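PDB 4H0O: acetate kinase from Entamoeba histolytica, which probably interconverts acetate and acetyl phosphate as a pyrophosphate-dependent acetate kinase of the ASKHA superfamily. Local coordinates for residues 189-194 with 331-336; 197-202 with 371-376; 287-292 with 338-343; 319-322 with 326-329. All blocks are in the same frame, centred on the assembly; numbering follows the deposited sequence.

In the fold
All four contacts lie in the half of the chain built round a mixed sheet of ribonuclease H-like type. Contact 1 sets helix 185-195 against its strand 329-333. Contact 2 closes the sheet margin at strand 372-373, the centres of contacts 1 and 2 being about 12 Å apart, and touches strand 329-333 through Leu329. Contact 4 forms the turn leading from helix 299-324 into that strand; its centre is about 16 Å from the centre of contact 2. Contact 3, its centre about 25 Å from those of contacts 2 and 4, is linked through helix 334-339, shared with contact 1. Along the chain contact 4 is nested within the loops closed by the others. Contacts 1, 2 and 4 gather round one sheet, with contact 3 towards the likely nucleotide side.

Contact 1. Residues 189-194 with 331-336; sequences EYVINS and VFTDQM
A helix packed on the face of a central sheet, a basic element of the ribonuclease H-like fold, is represented here by Val191 of helix 185-195 resting against Val331 and Thr333 of strand 329-333. The strand alternates: Val331 and Thr333 direct their side chains at the helix, while Phe332 between them faces the other side of the sheet. Val191 divides its two methyls between these partners. CG1, anti to the backbone N (chi1 168°), approaches CG2 of Val331 at 4.2 Å, and CG2 passes alongside OG1 of Thr333 at 3.8 Å, the two side chains running antiparallel to each other. The second of these is a van der Waals touch of a methyl; the hydroxyl of Thr333 has its polar partner elsewhere, in a hydrogen bond with the backbone oxygen of Ala386. Only 109 Å² is buried, yet all three residues are buried in the protein. On the helix, Ser194 turns its hydroxyl back to the preceding turn, and OG donates to the backbone O of Val191 over 2.6 Å, tilted 23° from the carbonyl plane. The Thr333 side chain lies about 7 Å from that of His184, a predicted transition-state stabiliser. Strand 329-333 runs between strands 205-211 and 382-385, parallel to both, and helix 185-195 lies over this part of the sheet, with Tyr190 turned to helix 390-402.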
loop_
_atom_site.group_PDB
_atom_site.type_symbol
_atom_site.label_atom_id
_atom_site.label_comp_id
_atom_site.label_asym_id
_atom_site.label_seq_id
_atom_site.Cartn_x
_atom_site.Cartn_y
_atom_site.Cartn_z
ATOM N N GLU B 189 8.162 -17.887 -10.898
ATOM C CA GLU B 189 7.864 -19.263 -11.299
ATOM C C GLU B 189 9.123 -20.115 -11.431
ATOM O O GLU B 189 9.066 -21.340 -11.319
ATOM C CB GLU B 189 6.988 -19.332 -12.560
ATOM C CG GLU B 189 7.478 -18.537 -13.751
ATOM C CD GLU B 189 6.442 -18.483 -14.867
ATOM O OE1 GLU B 189 5.841 -19.538 -15.172
ATOM O OE2 GLU B 189 6.226 -17.387 -15.433
ATOM N N TYR B 190 10.266 -19.467 -11.641
ATOM C CA TYR B 190 11.534 -20.187 -11.628
ATOM C C TYR B 190 11.878 -20.632 -10.211
ATOM O O TYR B 190 12.276 -21.778 -9.990
ATOM C CB TYR B 190 12.671 -19.329 -12.181
ATOM C CG TYR B 190 14.020 -20.015 -12.085
ATOM C CD1 TYR B 190 14.417 -20.939 -13.041
ATOM C CD2 TYR B 190 14.893 -19.739 -11.037
ATOM C CE1 TYR B 190 15.646 -21.572 -12.959
ATOM C CE2 TYR B 190 16.123 -20.372 -10.945
ATOM C CZ TYR B 190 16.492 -21.286 -11.912
ATOM O OH TYR B 190 17.711 -21.915 -11.833
ATOM N N VAL B 191 11.742 -19.712 -9.259
ATOM C CA VAL B 191 12.038 -20.001 -7.859
ATOM C C VAL B 191 11.102 -21.077 -7.312
ATOM O O VAL B 191 11.551 -22.038 -6.687
ATOM C CB VAL B 191 11.958 -18.729 -6.991
ATOM C CG1 VAL B 191 11.970 -19.087 -5.515
ATOM C CG2 VAL B 191 13.114 -17.792 -7.316
ATOM N N ILE B 192 9.805 -20.912 -7.561
ATOM C CA ILE B 192 8.809 -21.911 -7.177
ATOM C C ILE B 192 9.153 -23.293 -7.735
ATOM O O ILE B 192 9.098 -24.297 -7.020
ATOM C CB ILE B 192 7.394 -21.504 -7.641
ATOM C CG1 ILE B 192 6.906 -20.295 -6.847
ATOM C CG2 ILE B 192 6.414 -22.657 -7.473
ATOM C CD1 ILE B 192 7.009 -20.487 -5.342
ATOM N N ASN B 193 9.520 -23.340 -9.011
ATOM C CA ASN B 193 9.852 -24.609 -9.646
ATOM C C ASN B 193 11.095 -25.255 -9.037
ATOM O O ASN B 193 11.170 -26.476 -8.910
ATOM C CB ASN B 193 10.021 -24.436 -11.155
ATOM C CG ASN B 193 10.257 -25.755 -11.864
ATOM O OD1 ASN B 193 9.313 -26.482 -12.179
ATOM N ND2 ASN B 193 11.522 -26.074 -12.116
ATOM N N SER B 194 12.069 -24.435 -8.656
ATOM C CA SER B 194 13.300 -24.947 -8.059
ATOM C C SER B 194 13.051 -25.460 -6.641
ATOM O O SER B 194 13.846 -26.232 -6.102
ATOM C CB SER B 194 14.375 -23.863 -8.041
ATOM O OG SER B 194 14.008 -22.802 -7.178
ATOM N N VAL B 331 10.817 -16.529 1.226
ATOM C CA VAL B 331 11.994 -16.716 0.385
ATOM C C VAL B 331 12.519 -15.409 -0.197
ATOM O O VAL B 331 11.760 -14.612 -0.747
ATOM C CB VAL B 331 11.708 -17.697 -0.769
ATOM C CG1 VAL B 331 10.633 -17.137 -1.687
ATOM C CG2 VAL B 331 12.984 -17.988 -1.545
ATOM N N PHE B 332 13.827 -15.200 -0.077
ATOM C CA PHE B 332 14.467 -14.029 -0.658
ATOM C C PHE B 332 15.162 -14.376 -1.971
ATOM O O PHE B 332 15.809 -15.420 -2.079
ATOM C CB PHE B 332 15.477 -13.436 0.320
ATOM C CG PHE B 332 14.858 -12.889 1.567
ATOM C CD1 PHE B 332 14.263 -11.636 1.567
ATOM C CD2 PHE B 332 14.878 -13.622 2.747
ATOM C CE1 PHE B 332 13.694 -11.123 2.721
ATOM C CE2 PHE B 332 14.312 -13.117 3.903
ATOM C CZ PHE B 332 13.718 -11.864 3.890
ATOM N N THR B 333 15.032 -13.504 -2.968
ATOM C CA THR B 333 15.683 -13.749 -4.250
ATOM C C THR B 333 16.204 -12.464 -4.887
ATOM O O THR B 333 16.011 -11.370 -4.351
ATOM C CB THR B 333 14.761 -14.509 -5.230
ATOM O OG1 THR B 333 15.515 -14.938 -6.370
ATOM C CG2 THR B 333 13.624 -13.626 -5.691
ATOM N N ASP B 334 16.872 -12.618 -6.027
ATOM C CA ASP B 334 17.594 -11.535 -6.698
ATOM C C ASP B 334 18.697 -10.903 -5.845
ATOM O O ASP B 334 18.856 -11.245 -4.670
ATOM C CB ASP B 334 16.647 -10.470 -7.255
ATOM C CG ASP B 334 17.387 -9.397 -8.035
ATOM O OD1 ASP B 334 18.626 -9.501 -8.151
ATOM O OD2 ASP B 334 16.738 -8.441 -8.511
ATOM N N GLN B 335 19.445 -9.984 -6.456
ATOM C CA GLN B 335 20.700 -9.459 -5.902
ATOM C C GLN B 335 20.686 -9.103 -4.414
ATOM O O GLN B 335 21.497 -9.622 -3.645
ATOM C CB GLN B 335 21.191 -8.262 -6.726
ATOM C CG GLN B 335 22.395 -8.564 -7.610
ATOM C CD GLN B 335 23.610 -7.726 -7.248
ATOM O OE1 GLN B 335 23.489 -6.677 -6.613
ATOM N NE2 GLN B 335 24.790 -8.189 -7.647
ATOM N N MET B 336 19.771 -8.228 -4.007
ATOM C CA MET B 336 19.730 -7.775 -2.615
ATOM C C MET B 336 19.224 -8.845 -1.648
ATOM O O MET B 336 19.666 -8.906 -0.497
ATOM C CB MET B 336 18.906 -6.492 -2.483
ATOM C CG MET B 336 19.484 -5.316 -3.268
ATOM S SD MET B 336 21.236 -5.041 -2.904
ATOM C CE MET B 336 21.685 -3.840 -4.159
#

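Contact 2. Residues 197-202 with 371-376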
loop_
_atom_site.group_PDB
_atom_site.type_symbol
_atom_site.label_atom_id
_atom_site.label_comp_id
_atom_site.label_asym_id
_atom_site.label_seq_id
_atom_site.Cartn_x
_atom_site.Cartn_y
_atom_site.Cartn_z
ATOM N N ASN B 197 11.849 -29.519 -5.597
ATOM C CA ASN B 197 12.796 -30.565 -5.220
ATOM C C ASN B 197 13.092 -30.536 -3.727
ATOM O O ASN B 197 13.859 -31.355 -3.220
ATOM C CB ASN B 197 14.114 -30.403 -5.985
ATOM C CG ASN B 197 13.985 -30.735 -7.458
ATOM O OD1 ASN B 197 13.070 -31.447 -7.871
ATOM N ND2 ASN B 197 14.915 -30.225 -8.257
ATOM N N VAL B 198 12.479 -29.586 -3.026
ATOM C CA VAL B 198 12.887 -29.269 -1.660
ATOM C C VAL B 198 11.711 -29.158 -0.676
ATOM O O VAL B 198 11.848 -29.479 0.510
ATOM C CB VAL B 198 13.792 -28.004 -1.652
ATOM C CG1 VAL B 198 13.717 -27.262 -0.339
ATOM C CG2 VAL B 198 15.233 -28.385 -1.973
ATOM N N ILE B 199 10.550 -28.729 -1.172
ATOM C CA ILE B 199 9.338 -28.658 -0.351
ATOM C C ILE B 199 8.095 -29.124 -1.109
ATOM O O ILE B 199 8.112 -29.235 -2.335
ATOM C CB ILE B 199 9.062 -27.226 0.163
ATOM C CG1 ILE B 199 8.781 -26.281 -1.004
ATOM C CG2 ILE B 199 10.215 -26.711 1.015
ATOM C CD1 ILE B 199 7.884 -25.114 -0.632
ATOM N N ASP B 200 7.017 -29.386 -0.375
ATOM C CA ASP B 200 5.732 -29.712 -0.985
ATOM C C ASP B 200 5.039 -28.414 -1.401
ATOM O O ASP B 200 4.259 -27.846 -0.636
ATOM C CB ASP B 200 4.857 -30.484 0.008
ATOM C CG ASP B 200 3.666 -31.163 -0.655
ATOM O OD1 ASP B 200 3.251 -30.739 -1.755
ATOM O OD2 ASP B 200 3.140 -32.128 -0.060
ATOM N N VAL B 201 5.332 -27.950 -2.614
ATOM C CA VAL B 201 4.787 -26.691 -3.121
ATOM C C VAL B 201 3.259 -26.719 -3.238
ATOM O O VAL B 201 2.588 -25.740 -2.912
ATOM C CB VAL B 201 5.418 -26.308 -4.485
ATOM C CG1 VAL B 201 4.662 -25.166 -5.128
ATOM C CG2 VAL B 201 6.887 -25.933 -4.316
ATOM N N SER B 202 2.718 -27.851 -3.683
ATOM C CA SER B 202 1.277 -27.992 -3.905
ATOM C C SER B 202 0.423 -27.877 -2.640
ATOM O O SER B 202 -0.801 -27.770 -2.725
ATOM C CB SER B 202 0.968 -29.305 -4.632
ATOM O OG SER B 202 1.847 -30.338 -4.222
ATOM N N ILE B 371 20.182 -22.683 -2.981
ATOM C CA ILE B 371 19.053 -22.748 -2.060
ATOM C C ILE B 371 19.471 -23.344 -0.720
ATOM O O ILE B 371 19.895 -24.497 -0.647
ATOM C CB ILE B 371 17.896 -23.580 -2.643
ATOM C CG1 ILE B 371 17.402 -22.961 -3.952
ATOM C CG2 ILE B 371 16.760 -23.690 -1.637
ATOM C CD1 ILE B 371 16.356 -23.793 -4.664
ATOM N N GLU B 372 19.347 -22.550 0.340
ATOM C CA GLU B 372 19.713 -22.998 1.678
ATOM C C GLU B 372 18.877 -22.294 2.742
ATOM O O GLU B 372 18.750 -21.070 2.736
ATOM C CB GLU B 372 21.202 -22.758 1.935
ATOM C CG GLU B 372 21.696 -21.393 1.487
ATOM C CD GLU B 372 23.181 -21.202 1.728
ATOM O OE1 GLU B 372 23.633 -21.433 2.869
ATOM O OE2 GLU B 372 23.896 -20.822 0.777
ATOM N N PHE B 373 18.310 -23.075 3.655
ATOM C CA PHE B 373 17.488 -22.528 4.728
ATOM C C PHE B 373 18.341 -21.786 5.750
ATOM O O PHE B 373 19.389 -22.274 6.171
ATOM C CB PHE B 373 16.695 -23.642 5.416
ATOM C CG PHE B 373 15.650 -24.272 4.538
ATOM C CD1 PHE B 373 15.977 -25.313 3.686
ATOM C CD2 PHE B 373 14.340 -23.820 4.566
ATOM C CE1 PHE B 373 15.019 -25.895 2.879
ATOM C CE2 PHE B 373 13.377 -24.397 3.760
ATOM C CZ PHE B 373 13.716 -25.436 2.915
ATOM N N LEU B 374 17.885 -20.601 6.145
ATOM C CA LEU B 374 18.605 -19.789 7.116
ATOM C C LEU B 374 17.978 -19.894 8.505
ATOM O O LEU B 374 18.568 -19.464 9.498
ATOM C CB LEU B 374 18.652 -18.332 6.649
ATOM C CG LEU B 374 19.139 -18.138 5.212
ATOM C CD1 LEU B 374 19.247 -16.661 4.839
ATOM C CD2 LEU B 374 20.471 -18.839 5.013
ATOM N N THR B 375 16.778 -20.465 8.567
ATOM C CA THR B 375 16.100 -20.700 9.839
ATOM C C THR B 375 16.447 -22.072 10.401
ATOM O O THR B 375 16.802 -22.989 9.655
ATOM C CB THR B 375 14.561 -20.608 9.709
ATOM O OG1 THR B 375 14.149 -21.100 8.427
ATOM C CG2 THR B 375 14.094 -19.180 9.865
ATOM N N MET B 376 16.339 -22.203 11.720
ATOM C CA MET B 376 16.415 -23.503 12.369
ATOM C C MET B 376 15.300 -24.383 11.811
ATOM O O MET B 376 14.235 -23.882 11.445
ATOM C CB MET B 376 16.235 -23.351 13.882
ATOM C CG MET B 376 17.098 -22.267 14.519
ATOM S SD MET B 376 18.870 -22.600 14.397
ATOM C CE MET B 376 19.549 -21.218 15.322
#
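Val198 and Phe373 meet from opposite directions, and their contact is the tight part of an otherwise loose surface junction. CG1 of Val198 sits at the edge of the Phe373 ring, close to the ring plane, at 3.7 Å from CE1 and equally 3.7 Å from CZ. The methyl thus sits against the CE1-CZ edge of the ring instead of lying over a face. Phe373 arrives there with CG anti to its carbonyl carbon (chi1 -67°), which carries the ring across to the loop 197-202. Packing slackens on moving to Ile199, whose CG2 touches the ring edge from beside the valine, 4.2 Å from Phe373 CZ. It slackens further at Ile371, which points at the loop but whose CG2 stays 4.9 Å from CG1 of Val198. Val198 itself is exposed, so the close Val198-Phe373 touch lies towards solvent, while Ile199 and Phe373 are only partly so. Beyond the contact the loop turns through an inverse gamma turn centred on Asp200, and OG of Ser202 donates to OD1 of Asp200 at 2.9 Å, met nearly along the carboxylate C-O bond. The loop joins helix 185-195 to strand 205-211, and strand 372-373 is the outermost strand of the sheet on its side; between them Leu329 of strand 329-333 touches both Ile199 and Phe373.

Contact 3. Residues 287-292 with 338-343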
loop_
_atom_site.group_PDB
_atom_site.type_symbol
_atom_site.label_atom_id
_atom_site.label_comp_id
_atom_site.label_asym_id
_atom_site.label_seq_id
_atom_site.Cartn_x
_atom_site.Cartn_y
_atom_site.Cartn_z
ATOM N N ASP B 287 25.963 0.434 -0.512
ATOM C CA ASP B 287 26.606 1.722 -0.262
ATOM C C ASP B 287 25.931 2.437 0.906
ATOM O O ASP B 287 26.591 3.112 1.701
ATOM C CB ASP B 287 26.554 2.611 -1.510
ATOM C CG ASP B 287 27.348 2.043 -2.674
ATOM O OD1 ASP B 287 28.316 1.290 -2.434
ATOM O OD2 ASP B 287 27.002 2.359 -3.833
ATOM N N ILE B 288 24.611 2.287 0.995
ATOM C CA ILE B 288 23.821 2.875 2.074
ATOM C C ILE B 288 24.218 2.296 3.431
ATOM O O ILE B 288 24.464 3.038 4.383
ATOM C CB ILE B 288 22.307 2.670 1.831
ATOM C CG1 ILE B 288 21.843 3.536 0.658
ATOM C CG2 ILE B 288 21.505 3.004 3.075
ATOM C CD1 ILE B 288 20.414 3.284 0.221
ATOM N N LEU B 289 24.277 0.968 3.509
ATOM C CA LEU B 289 24.721 0.274 4.713
ATOM C C LEU B 289 26.147 0.678 5.076
ATOM O O LEU B 289 26.468 0.886 6.245
ATOM C CB LEU B 289 24.659 -1.239 4.501
ATOM C CG LEU B 289 23.277 -1.884 4.414
ATOM C CD1 LEU B 289 23.397 -3.349 4.036
ATOM C CD2 LEU B 289 22.557 -1.743 5.741
ATOM N N HIS B 290 26.993 0.785 4.056
ATOM C CA HIS B 290 28.388 1.167 4.236
ATOM C C HIS B 290 28.515 2.554 4.865
ATOM O O HIS B 290 29.302 2.753 5.791
ATOM C CB HIS B 290 29.113 1.119 2.892
ATOM C CG HIS B 290 30.587 1.335 2.993
ATOM N ND1 HIS B 290 31.186 2.541 2.700
ATOM C CD2 HIS B 290 31.592 0.496 3.352
ATOM C CE1 HIS B 290 32.491 2.439 2.875
ATOM N NE2 HIS B 290 32.761 1.207 3.271
ATOM N N GLU B 291 27.731 3.507 4.365
ATOM C CA GLU B 291 27.743 4.877 4.880
ATOM C C GLU B 291 27.297 4.934 6.340
ATOM O O GLU B 291 27.864 5.679 7.143
ATOM C CB GLU B 291 26.854 5.780 4.015
ATOM C CG GLU B 291 26.820 7.254 4.440
ATOM C CD GLU B 291 27.991 8.063 3.896
ATOM O OE1 GLU B 291 28.970 7.453 3.417
ATOM O OE2 GLU B 291 27.930 9.312 3.948
ATOM N N ILE B 292 26.277 4.145 6.676
ATOM C CA ILE B 292 25.782 4.062 8.046
ATOM C C ILE B 292 26.882 3.565 8.978
ATOM O O ILE B 292 27.172 4.183 10.003
ATOM C CB ILE B 292 24.575 3.106 8.161
ATOM C CG1 ILE B 292 23.391 3.631 7.349
ATOM C CG2 ILE B 292 24.174 2.923 9.617
ATOM C CD1 ILE B 292 22.241 2.647 7.234
ATOM N N LEU B 338 19.700 -12.060 -1.955
ATOM C CA LEU B 338 20.679 -13.138 -1.856
ATOM C C LEU B 338 21.962 -12.704 -1.154
ATOM O O LEU B 338 22.573 -13.492 -0.431
ATOM C CB LEU B 338 21.019 -13.665 -3.253
ATOM C CG LEU B 338 19.857 -14.174 -4.105
ATOM C CD1 LEU B 338 20.307 -14.418 -5.536
ATOM C CD2 LEU B 338 19.255 -15.444 -3.512
ATOM N N GLU B 339 22.357 -11.449 -1.357
ATOM C CA GLU B 339 23.703 -11.001 -0.993
ATOM C C GLU B 339 23.759 -9.878 0.050
ATOM O O GLU B 339 24.807 -9.263 0.239
ATOM C CB GLU B 339 24.422 -10.456 -2.234
ATOM C CG GLU B 339 24.403 -11.407 -3.429
ATOM C CD GLU B 339 25.146 -10.857 -4.636
ATOM O OE1 GLU B 339 25.672 -9.726 -4.556
ATOM O OE2 GLU B 339 25.207 -11.561 -5.667
ATOM N N VAL B 340 22.639 -9.610 0.718
ATOM C CA VAL B 340 22.577 -8.552 1.729
ATOM C C VAL B 340 21.881 -9.103 2.976
ATOM O O VAL B 340 20.657 -9.023 3.097
ATOM C CB VAL B 340 21.863 -7.264 1.277
ATOM C CG1 VAL B 340 21.938 -6.200 2.361
ATOM C CG2 VAL B 340 22.476 -6.747 -0.012
ATOM N N TRP B 341 22.664 -9.649 3.906
ATOM C CA TRP B 341 22.101 -10.322 5.079
ATOM C C TRP B 341 21.404 -9.382 6.067
ATOM O O TRP B 341 20.525 -9.811 6.817
ATOM C CB TRP B 341 23.173 -11.148 5.802
ATOM C CG TRP B 341 24.248 -10.329 6.438
ATOM C CD1 TRP B 341 25.445 -9.980 5.887
ATOM C CD2 TRP B 341 24.232 -9.766 7.755
ATOM N NE1 TRP B 341 26.174 -9.229 6.776
ATOM C CE2 TRP B 341 25.451 -9.082 7.933
ATOM C CE3 TRP B 341 23.304 -9.770 8.804
ATOM C CZ2 TRP B 341 25.770 -8.409 9.114
ATOM C CZ3 TRP B 341 23.618 -9.101 9.976
ATOM C CH2 TRP B 341 24.842 -8.430 10.122
ATOM N N GLN B 342 21.802 -8.112 6.077
ATOM C CA GLN B 342 21.208 -7.136 6.987
ATOM C C GLN B 342 19.721 -6.922 6.704
ATOM O O GLN B 342 18.933 -6.711 7.628
ATOM C CB GLN B 342 21.951 -5.796 6.924
ATOM C CG GLN B 342 23.367 -5.814 7.493
ATOM C CD GLN B 342 24.414 -6.140 6.447
ATOM O OE1 GLN B 342 24.101 -6.697 5.393
ATOM N NE2 GLN B 342 25.665 -5.789 6.729
ATOM N N VAL B 343 19.343 -6.968 5.428
ATOM C CA VAL B 343 17.942 -6.826 5.038
ATOM C C VAL B 343 17.114 -8.006 5.537
ATOM O O VAL B 343 16.037 -7.820 6.109
ATOM C CB VAL B 343 17.788 -6.669 3.505
ATOM C CG1 VAL B 343 16.359 -6.952 3.066
ATOM C CG2 VAL B 343 18.205 -5.271 3.072
#
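Leu289 reaches from helix 285-293 to Val340, just before helix 341-350, and to Gln342 in the first turn of that helix. From its CB, which points at the opposite segment, the side chain runs outward with CG anti to the carbonyl carbon (chi1 -70°) and branches there; among the atoms of the two segments, CD1 alone of the leucine, and not CB, CG or CD2, comes within 4.2 Å of Val340 or Gln342. This methyl meets CG1 of Val340 at 3.6 Å. The same CD1 lies against Gln342, 3.7 Å from OE1 and 4.1 Å from CB, so the amide end and the root of the glutamine both border it. Gln342 is bent at chi2 (91°), which folds its amide back over the neighbouring indole: CD stands 3.4 Å above the plane of the Trp341 ring, offset towards the rim. Leu289 and the indole are therefore joined through one amide group. Val340 occupies the N-cap position of helix 341-350. The arrangement is one of helix against helix start, and its buried member, Val340, also touches Arg286, a residue predicted to bind ATP, which places this packing beside the likely nucleotide pocket.

Contact 4. Residues 319-322 with 326-329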
loop_
_atom_site.group_PDB
_atom_site.type_symbol
_atom_site.label_atom_id
_atom_site.label_comp_id
_atom_site.label_asym_id
_atom_site.label_seq_id
_atom_site.Cartn_x
_atom_site.Cartn_y
_atom_site.Cartn_z
ATOM N N GLY B 319 0.691 -7.921 4.873
ATOM C CA GLY B 319 -0.556 -7.829 4.134
ATOM C C GLY B 319 -0.815 -9.049 3.268
ATOM O O GLY B 319 -1.950 -9.520 3.168
ATOM N N LEU B 320 0.240 -9.562 2.641
ATOM C CA LEU B 320 0.121 -10.715 1.751
ATOM C C LEU B 320 -0.169 -11.997 2.520
ATOM O O LEU B 320 -0.891 -12.873 2.032
ATOM C CB LEU B 320 1.386 -10.880 0.902
ATOM C CG LEU B 320 1.542 -9.887 -0.253
ATOM C CD1 LEU B 320 2.878 -10.061 -0.955
ATOM C CD2 LEU B 320 0.403 -10.039 -1.253
ATOM N N MET B 321 0.397 -12.101 3.719
ATOM C CA MET B 321 0.194 -13.261 4.582
ATOM C C MET B 321 -1.284 -13.453 4.923
ATOM O O MET B 321 -1.809 -14.568 4.847
ATOM C CB MET B 321 1.016 -13.113 5.862
ATOM C CG MET B 321 0.891 -14.281 6.823
ATOM S SD MET B 321 2.031 -14.120 8.215
ATOM C CE MET B 321 1.459 -12.583 8.942
ATOM N N VAL B 322 -1.948 -12.361 5.291
ATOM C CA VAL B 322 -3.369 -12.407 5.620
ATOM C C VAL B 322 -4.202 -12.755 4.387
ATOM O O VAL B 322 -5.182 -13.496 4.479
ATOM C CB VAL B 322 -3.848 -11.082 6.248
ATOM C CG1 VAL B 322 -5.347 -11.111 6.495
ATOM C CG2 VAL B 322 -3.121 -10.828 7.556
ATOM N N GLY B 326 -1.978 -17.353 5.605
ATOM C CA GLY B 326 -0.894 -17.906 6.400
ATOM C C GLY B 326 0.470 -17.815 5.740
ATOM O O GLY B 326 0.628 -17.164 4.706
ATOM N N LEU B 327 1.457 -18.474 6.342
ATOM C CA LEU B 327 2.836 -18.404 5.867
ATOM C C LEU B 327 3.657 -19.604 6.336
ATOM O O LEU B 327 3.875 -19.784 7.538
ATOM C CB LEU B 327 3.497 -17.113 6.355
ATOM C CG LEU B 327 4.986 -16.968 6.036
ATOM C CD1 LEU B 327 5.190 -16.912 4.534
ATOM C CD2 LEU B 327 5.578 -15.733 6.707
ATOM N N ASP B 328 4.116 -20.414 5.386
ATOM C CA ASP B 328 4.983 -21.543 5.695
ATOM C C ASP B 328 6.441 -21.230 5.363
ATOM O O ASP B 328 7.357 -21.636 6.085
ATOM C CB ASP B 328 4.539 -22.784 4.920
ATOM C CG ASP B 328 3.113 -23.187 5.231
ATOM O OD1 ASP B 328 2.709 -23.082 6.408
ATOM O OD2 ASP B 328 2.397 -23.605 4.294
ATOM N N LEU B 329 6.651 -20.502 4.269
ATOM C CA LEU B 329 8.002 -20.248 3.778
ATOM C C LEU B 329 8.163 -18.845 3.216
ATOM O O LEU B 329 7.446 -18.449 2.289
ATOM C CB LEU B 329 8.387 -21.273 2.706
ATOM C CG LEU B 329 9.766 -21.086 2.060
ATOM C CD1 LEU B 329 10.866 -21.262 3.091
ATOM C CD2 LEU B 329 9.973 -22.042 0.888
#
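The backbone N of Gly326 donates to the O of Met321 over 2.9 Å, with an N-H...O angle of 150° and the donor tilted 24° from the carbonyl plane. The bond spans five residues, the wide 6→1 spacing found where helices terminate, and it folds the chain back against the end of helix 299-324. Gly326 has a positive phi of 143°; at its backbone angles a CB would be jammed against the carbonyl oxygen of the preceding residue, which explains the glycine at this point. Beside the bond, the Met321 side chain runs over the turn. Its CG is anti to the backbone N and packs 3.6 Å from the O of Gly326, next to the hydrogen bond. The chain stays extended as far as the sulfur, then bends at chi3, and SD packs against CB of Leu327 at 3.8 Å and its CD2 at 4.2 Å. The Met321 and Leu327 side chains cross at about a right angle, so that the thioether lies against the base of the leucine and one of its methyls. Both Met321 and Gly326 are buried, and Met321 also packs on Met321 of the second subunit, which brings this helix end to the dimer interface. The turn delivers the chain into strand 329-333, and on the sheet side Ile207 of strand 205-211 is touched by Met321 and Leu327 alike, joining helix 299-324 and the turn to the neighbouring strand.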